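Local coordinates for protein sucrose 6(F)-phosphate phosphorylase (Thermoanaerobacterium thermosaccharolyticum DSM 571, PDB 6S9V) that belongs to the carbohydrate-active phosphorylases built on an alpha-amylase-type TIM-barrel catalytic domain, at residues 90-102 with 205-218. Sequence-based numbering, arbitrary orientation.
With BTB (2-[bis-(2-hydroxy-ethyl)-amino]-2-hydroxymethyl-propane-1,3-diol), chain C; SO4 (sulfate ion), chain D.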
loop_
_atom_site.group_PDB
_atom_site.type_symbol
_atom_site.label_atom_id
_atom_site.label_comp_id
_atom_site.label_asym_id
_atom_site.label_seq_id
_atom_site.Cartn_x
_atom_site.Cartn_y
_atom_site.Cartn_z
ATOM N N ASN A 90 6.718 -6.985 -19.650
ATOM C CA ASN A 90 8.045 -6.849 -19.077
ATOM C C ASN A 90 8.071 -6.837 -17.555
ATOM O O ASN A 90 9.136 -7.084 -16.975
ATOM C CB ASN A 90 8.689 -5.546 -19.578
ATOM C CG ASN A 90 8.669 -5.427 -21.091
ATOM O OD1 ASN A 90 8.024 -4.529 -21.643
ATOM N ND2 ASN A 90 9.344 -6.341 -21.767
ATOM N N PHE A 91 6.945 -6.561 -16.899
ATOM C CA PHE A 91 6.858 -6.441 -15.452
ATOM C C PHE A 91 5.581 -7.105 -14.960
ATOM O O PHE A 91 4.565 -7.087 -15.651
ATOM C CB PHE A 91 6.854 -4.961 -15.013
ATOM C CG PHE A 91 8.028 -4.177 -15.526
ATOM C CD1 PHE A 91 9.223 -4.168 -14.837
ATOM C CD2 PHE A 91 7.930 -3.448 -16.704
ATOM C CE1 PHE A 91 10.314 -3.452 -15.314
ATOM C CE2 PHE A 91 9.010 -2.727 -17.183
ATOM C CZ PHE A 91 10.204 -2.729 -16.487
ATOM N N ASP A 92 5.626 -7.668 -13.750
ATOM C CA ASP A 92 4.396 -8.056 -13.063
ATOM C C ASP A 92 3.611 -6.799 -12.707
ATOM O O ASP A 92 4.150 -5.902 -12.052
ATOM C CB ASP A 92 4.673 -8.842 -11.785
ATOM C CG ASP A 92 5.262 -10.213 -12.037
ATOM O OD1 ASP A 92 5.099 -10.756 -13.146
ATOM O OD2 ASP A 92 5.840 -10.773 -11.077
ATOM N N ILE A 93 2.355 -6.716 -13.135
ATOM C CA ILE A 93 1.532 -5.537 -12.877
ATOM C C ILE A 93 0.627 -5.795 -11.680
ATOM O O ILE A 93 -0.058 -6.819 -11.608
ATOM C CB ILE A 93 0.704 -5.155 -14.116
ATOM C CG1 ILE A 93 1.618 -4.916 -15.318
ATOM C CG2 ILE A 93 -0.122 -3.917 -13.828
ATOM C CD1 ILE A 93 2.685 -3.875 -15.101
ATOM N N LEU A 94 0.634 -4.862 -10.735
ATOM C CA LEU A 94 -0.259 -4.860 -9.587
ATOM C C LEU A 94 -1.178 -3.651 -9.711
ATOM O O LEU A 94 -0.698 -2.520 -9.829
ATOM C CB LEU A 94 0.569 -4.804 -8.307
ATOM C CG LEU A 94 -0.028 -5.220 -6.977
ATOM C CD1 LEU A 94 1.112 -5.431 -5.972
ATOM C CD2 LEU A 94 -1.000 -4.182 -6.498
ATOM N N LEU A 95 -2.489 -3.889 -9.694
ATOM C CA LEU A 95 -3.474 -2.817 -9.743
ATOM C C LEU A 95 -4.415 -2.892 -8.550
ATOM O O LEU A 95 -4.563 -3.939 -7.919
ATOM C CB LEU A 95 -4.306 -2.875 -11.027
ATOM C CG LEU A 95 -3.619 -2.609 -12.360
ATOM C CD1 LEU A 95 -4.663 -2.663 -13.482
ATOM C CD2 LEU A 95 -2.901 -1.261 -12.353
ATOM N N ASP A 96 -5.074 -1.766 -8.274
ATOM C CA ASP A 96 -6.029 -1.657 -7.181
ATOM C C ASP A 96 -7.441 -2.007 -7.625
ATOM O O ASP A 96 -7.899 -1.572 -8.688
ATOM C CB ASP A 96 -6.075 -0.227 -6.630
ATOM C CG ASP A 96 -4.810 0.175 -5.933
ATOM O OD1 ASP A 96 -3.847 0.596 -6.608
ATOM O OD2 ASP A 96 -4.801 0.086 -4.696
ATOM N N LEU A 97 -8.149 -2.734 -6.764
ATOM C CA LEU A 97 -9.593 -2.905 -6.852
ATOM C C LEU A 97 -10.204 -2.225 -5.634
ATOM O O LEU A 97 -9.884 -2.579 -4.494
ATOM C CB LEU A 97 -9.972 -4.386 -6.902
ATOM C CG LEU A 97 -11.467 -4.699 -6.918
ATOM C CD1 LEU A 97 -12.123 -4.025 -8.126
ATOM C CD2 LEU A 97 -11.695 -6.200 -6.936
ATOM N N MET A 98 -11.044 -1.222 -5.871
ATOM C CA MET A 98 -11.684 -0.494 -4.772
ATOM C C MET A 98 -12.929 -1.274 -4.361
ATOM O O MET A 98 -14.069 -0.950 -4.713
ATOM C CB MET A 98 -11.994 0.937 -5.184
ATOM C CG MET A 98 -10.825 1.918 -4.927
ATOM S SD MET A 98 -9.206 1.488 -5.646
ATOM C CE MET A 98 -9.511 1.767 -7.397
ATOM N N VAL A 99 -12.701 -2.337 -3.584
ATOM C CA VAL A 99 -13.807 -3.199 -3.203
ATOM C C VAL A 99 -14.813 -2.473 -2.318
ATOM O O VAL A 99 -15.954 -2.930 -2.191
ATOM C CB VAL A 99 -13.331 -4.481 -2.482
ATOM C CG1 VAL A 99 -12.603 -5.405 -3.440
ATOM C CG2 VAL A 99 -12.457 -4.137 -1.284
ATOM N N ASN A 100 -14.424 -1.358 -1.691
ATOM C CA ASN A 100 -15.303 -0.707 -0.728
ATOM C C ASN A 100 -16.196 0.362 -1.339
ATOM O O ASN A 100 -17.276 0.621 -0.798
ATOM C CB ASN A 100 -14.484 -0.076 0.413
ATOM C CG ASN A 100 -15.362 0.509 1.514
ATOM O OD1 ASN A 100 -16.046 -0.220 2.234
ATOM N ND2 ASN A 100 -15.331 1.832 1.661
ATOM N N HIS A 101 -15.791 0.994 -2.441
ATOM C CA HIS A 101 -16.529 2.162 -2.913
ATOM C C HIS A 101 -16.263 2.426 -4.387
ATOM O O HIS A 101 -15.270 1.964 -4.959
ATOM C CB HIS A 101 -16.184 3.406 -2.084
ATOM C CG HIS A 101 -14.712 3.631 -1.918
ATOM N ND1 HIS A 101 -14.041 3.340 -0.748
ATOM C CD2 HIS A 101 -13.781 4.119 -2.775
ATOM C CE1 HIS A 101 -12.760 3.637 -0.893
ATOM N NE2 HIS A 101 -12.578 4.112 -2.114
ATOM N N VAL A 102 -17.178 3.194 -4.987
ATOM C CA VAL A 102 -17.126 3.590 -6.392
ATOM C C VAL A 102 -17.504 5.066 -6.481
ATOM O O VAL A 102 -18.165 5.617 -5.599
ATOM C CB VAL A 102 -18.072 2.712 -7.251
ATOM C CG1 VAL A 102 -19.532 3.023 -6.926
ATOM C CG2 VAL A 102 -17.787 2.874 -8.735
ATOM N N VAL A 205 -2.808 -8.347 -15.886
ATOM C CA VAL A 205 -2.628 -8.016 -14.475
ATOM C C VAL A 205 -2.633 -9.292 -13.648
ATOM O O VAL A 205 -3.532 -10.130 -13.779
ATOM C CB VAL A 205 -3.735 -7.056 -14.010
ATOM C CG1 VAL A 205 -3.616 -6.776 -12.514
ATOM C CG2 VAL A 205 -3.678 -5.776 -14.803
ATOM N N LYS A 206 -1.620 -9.446 -12.784
ATOM C CA LYS A 206 -1.424 -10.679 -12.041
ATOM C C LYS A 206 -1.665 -10.561 -10.544
ATOM O O LYS A 206 -1.938 -11.576 -9.897
ATOM C CB LYS A 206 0.034 -11.144 -12.209
ATOM C CG LYS A 206 0.409 -11.765 -13.533
ATOM C CD LYS A 206 1.751 -12.481 -13.387
ATOM C CE LYS A 206 2.310 -12.937 -14.722
ATOM N NZ LYS A 206 1.344 -13.753 -15.499
ATOM N N ILE A 207 -1.598 -9.359 -9.985
ATOM C CA ILE A 207 -1.807 -9.132 -8.564
ATOM C C ILE A 207 -2.773 -7.972 -8.397
ATOM O O ILE A 207 -2.657 -6.953 -9.085
ATOM C CB ILE A 207 -0.477 -8.850 -7.833
ATOM C CG1 ILE A 207 0.563 -9.912 -8.199
ATOM C CG2 ILE A 207 -0.701 -8.798 -6.337
ATOM C CD1 ILE A 207 1.949 -9.617 -7.649
ATOM N N VAL A 208 -3.721 -8.119 -7.481
ATOM C CA VAL A 208 -4.729 -7.088 -7.261
ATOM C C VAL A 208 -4.726 -6.721 -5.787
ATOM O O VAL A 208 -4.912 -7.587 -4.919
ATOM C CB VAL A 208 -6.129 -7.527 -7.712
ATOM C CG1 VAL A 208 -7.187 -6.550 -7.213
ATOM C CG2 VAL A 208 -6.180 -7.600 -9.232
ATOM N N ARG A 209 -4.542 -5.437 -5.508
ATOM C CA ARG A 209 -4.595 -4.901 -4.161
ATOM C C ARG A 209 -6.042 -4.570 -3.821
ATOM O O ARG A 209 -6.706 -3.838 -4.560
ATOM C CB ARG A 209 -3.723 -3.645 -4.079
ATOM C CG ARG A 209 -3.760 -2.861 -2.764
ATOM C CD ARG A 209 -2.882 -1.611 -2.922
ATOM N NE ARG A 209 -2.715 -0.820 -1.701
ATOM C CZ ARG A 209 -3.603 0.058 -1.239
ATOM N NH1 ARG A 209 -4.757 0.246 -1.878
ATOM N NH2 ARG A 209 -3.340 0.739 -0.131
ATOM N N LEU A 210 -6.527 -5.109 -2.707
ATOM C CA LEU A 210 -7.882 -4.828 -2.238
ATOM C C LEU A 210 -7.835 -3.604 -1.333
ATOM O O LEU A 210 -7.536 -3.701 -0.140
ATOM C CB LEU A 210 -8.458 -6.034 -1.510
ATOM C CG LEU A 210 -8.617 -7.315 -2.335
ATOM C CD1 LEU A 210 -9.464 -8.308 -1.582
ATOM C CD2 LEU A 210 -9.226 -7.047 -3.704
ATOM N N ASP A 211 -8.171 -2.450 -1.899
ATOM C CA ASP A 211 -8.127 -1.199 -1.162
ATOM C C ASP A 211 -9.215 -1.161 -0.093
ATOM O O ASP A 211 -10.372 -1.498 -0.358
ATOM C CB ASP A 211 -8.308 -0.031 -2.132
ATOM C CG ASP A 211 -8.411 1.302 -1.422
ATOM O OD1 ASP A 211 -7.408 1.730 -0.817
ATOM O OD2 ASP A 211 -9.489 1.930 -1.477
ATOM N N ALA A 212 -8.838 -0.752 1.119
ATOM C CA ALA A 212 -9.792 -0.496 2.192
ATOM C C ALA A 212 -10.690 -1.706 2.442
ATOM O O ALA A 212 -11.846 -1.567 2.833
ATOM C CB ALA A 212 -10.637 0.747 1.888
ATOM N N VAL A 213 -10.150 -2.911 2.245
ATOM C CA VAL A 213 -10.985 -4.105 2.353
ATOM C C VAL A 213 -11.553 -4.246 3.761
ATOM O O VAL A 213 -12.654 -4.784 3.945
ATOM C CB VAL A 213 -10.184 -5.354 1.930
ATOM C CG1 VAL A 213 -9.065 -5.651 2.916
ATOM C CG2 VAL A 213 -11.122 -6.558 1.776
ATOM N N GLY A 214 -10.857 -3.721 4.769
ATOM C CA GLY A 214 -11.351 -3.849 6.128
ATOM C C GLY A 214 -12.693 -3.190 6.368
ATOM O O GLY A 214 -13.349 -3.489 7.373
ATOM N N TYR A 215 -13.130 -2.311 5.464
ATOM C CA TYR A 215 -14.347 -1.538 5.667
ATOM C C TYR A 215 -15.584 -2.134 5.007
ATOM O O TYR A 215 -16.674 -1.577 5.168
ATOM C CB TYR A 215 -14.142 -0.113 5.148
ATOM C CG TYR A 215 -13.117 0.642 5.940
ATOM C CD1 TYR A 215 -13.474 1.325 7.088
ATOM C CD2 TYR A 215 -11.779 0.638 5.563
ATOM C CE1 TYR A 215 -12.545 2.011 7.826
ATOM C CE2 TYR A 215 -10.831 1.318 6.306
ATOM C CZ TYR A 215 -11.227 2.008 7.435
ATOM O OH TYR A 215 -10.305 2.690 8.195
ATOM N N VAL A 216 -15.463 -3.257 4.291
ATOM C CA VAL A 216 -16.567 -3.667 3.432
ATOM C C VAL A 216 -17.774 -4.191 4.207
ATOM O O VAL A 216 -18.895 -4.134 3.687
ATOM C CB VAL A 216 -16.138 -4.730 2.394
ATOM C CG1 VAL A 216 -15.088 -4.150 1.452
ATOM C CG2 VAL A 216 -15.653 -6.030 3.060
ATOM N N ILE A 217 -17.604 -4.677 5.436
ATOM C CA ILE A 217 -18.726 -5.192 6.217
ATOM C C ILE A 217 -19.200 -4.116 7.186
ATOM O O ILE A 217 -18.448 -3.675 8.067
ATOM C CB ILE A 217 -18.360 -6.478 6.979
ATOM C CG1 ILE A 217 -17.888 -7.573 6.017
ATOM C CG2 ILE A 217 -19.557 -6.967 7.810
ATOM C CD1 ILE A 217 -18.890 -7.939 4.922
ATOM N N LYS A 218 -20.454 -3.709 7.033
ATOM C CA LYS A 218 -21.115 -2.816 7.973
ATOM C C LYS A 218 -22.072 -3.643 8.819
ATOM O O LYS A 218 -22.849 -4.440 8.283
ATOM C CB LYS A 218 -21.875 -1.705 7.254
ATOM C CG LYS A 218 -20.991 -0.596 6.678
ATOM C CD LYS A 218 -20.142 -1.102 5.525
ATOM C CE LYS A 218 -19.522 0.049 4.767
ATOM N NZ LYS A 218 -18.585 -0.412 3.720
HETATM C C1 BTB C . -9.873 6.155 1.053
HETATM O O1 BTB C . -9.671 7.494 0.694
HETATM C C2 BTB C . -8.617 5.332 0.718
HETATM C C3 BTB C . -8.540 5.135 -0.795
HETATM O O3 BTB C . -9.719 4.484 -1.237
HETATM C C4 BTB C . -8.760 3.947 1.363
HETATM O O4 BTB C . -7.549 3.273 1.165
HETATM N N BTB C . -7.376 5.974 1.238
HETATM C C5 BTB C . -7.517 6.387 2.639
HETATM C C6 BTB C . -6.144 6.331 3.316
HETATM O O6 BTB C . -5.696 4.999 3.323
HETATM C C7 BTB C . -6.864 7.092 0.449
HETATM C C8 BTB C . -5.679 6.630 -0.424
HETATM O O8 BTB C . -4.976 5.605 0.234
HETATM S S SO4 D . -7.225 3.883 6.485
HETATM O O1 SO4 D . -7.683 2.697 7.221
HETATM O O2 SO4 D . -7.934 5.077 6.933
HETATM O O3 SO4 D . -5.795 4.041 6.717
HETATM O O4 SO4 D . -7.484 3.716 5.060
HETATM O O HOH W 1 -11.904 0.323 -1.755
#
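Strands 92-97 and 207-210 run parallel, their axes 4.5 Å apart at an angle of 32°, and Leu-95 and Leu-97 alternate with Ile-207, Arg-209 and Asp-211 in backbone hydrogen bonds, Leu-97 N to Arg-209 O being nearly straight (2.9 Å). On the face carrying Leu-94, Asp-96, Ile-207 and Arg-209, the carboxylate of Asp-96 lies alongside the arginine, its OD2 taking NH1 of Arg-209 at 2.8 Å from 30° out of the guanidinium plane. The same NH1 reaches OD1 of Asp-211 within that plane, so one nitrogen ties two acids into a salt-bridge network, while NE of Arg-209 pairs with a second sulfate, distinct from the one at Tyr-215, and His-53 holds the other oxygen of Asp-96. With its CG anti to the backbone N (chi1 174°), the carboxylate of Asp-211 is carried to the bound BTB, whose O4 and O3 hydrogen-bond to OD1 (2.5 Å) and OD2 (2.6 Å). A water bridges Asn-100 N to the carbonyl and OD2 of Asp-211. Beyond the strand ends, Val-99 CG2 packs on Val-216 CG1 at 3.8 Å. On the other face Leu-95, Leu-97, Val-208 and Leu-210 form an apolar layer, Leu-97 CB abutting Val-208 CG1 at 3.5 Å; at its near end Leu-95 CD1 touches Val-205 CG2, also at 3.5 Å. These third and fourth strands of the eight-stranded barrel are flanked by strands 51-54 and 248-251; helix 81-88 covers Ile-93 and Leu-95, and helix 187-202 packs on Leu-97, Val-205 and Val-208.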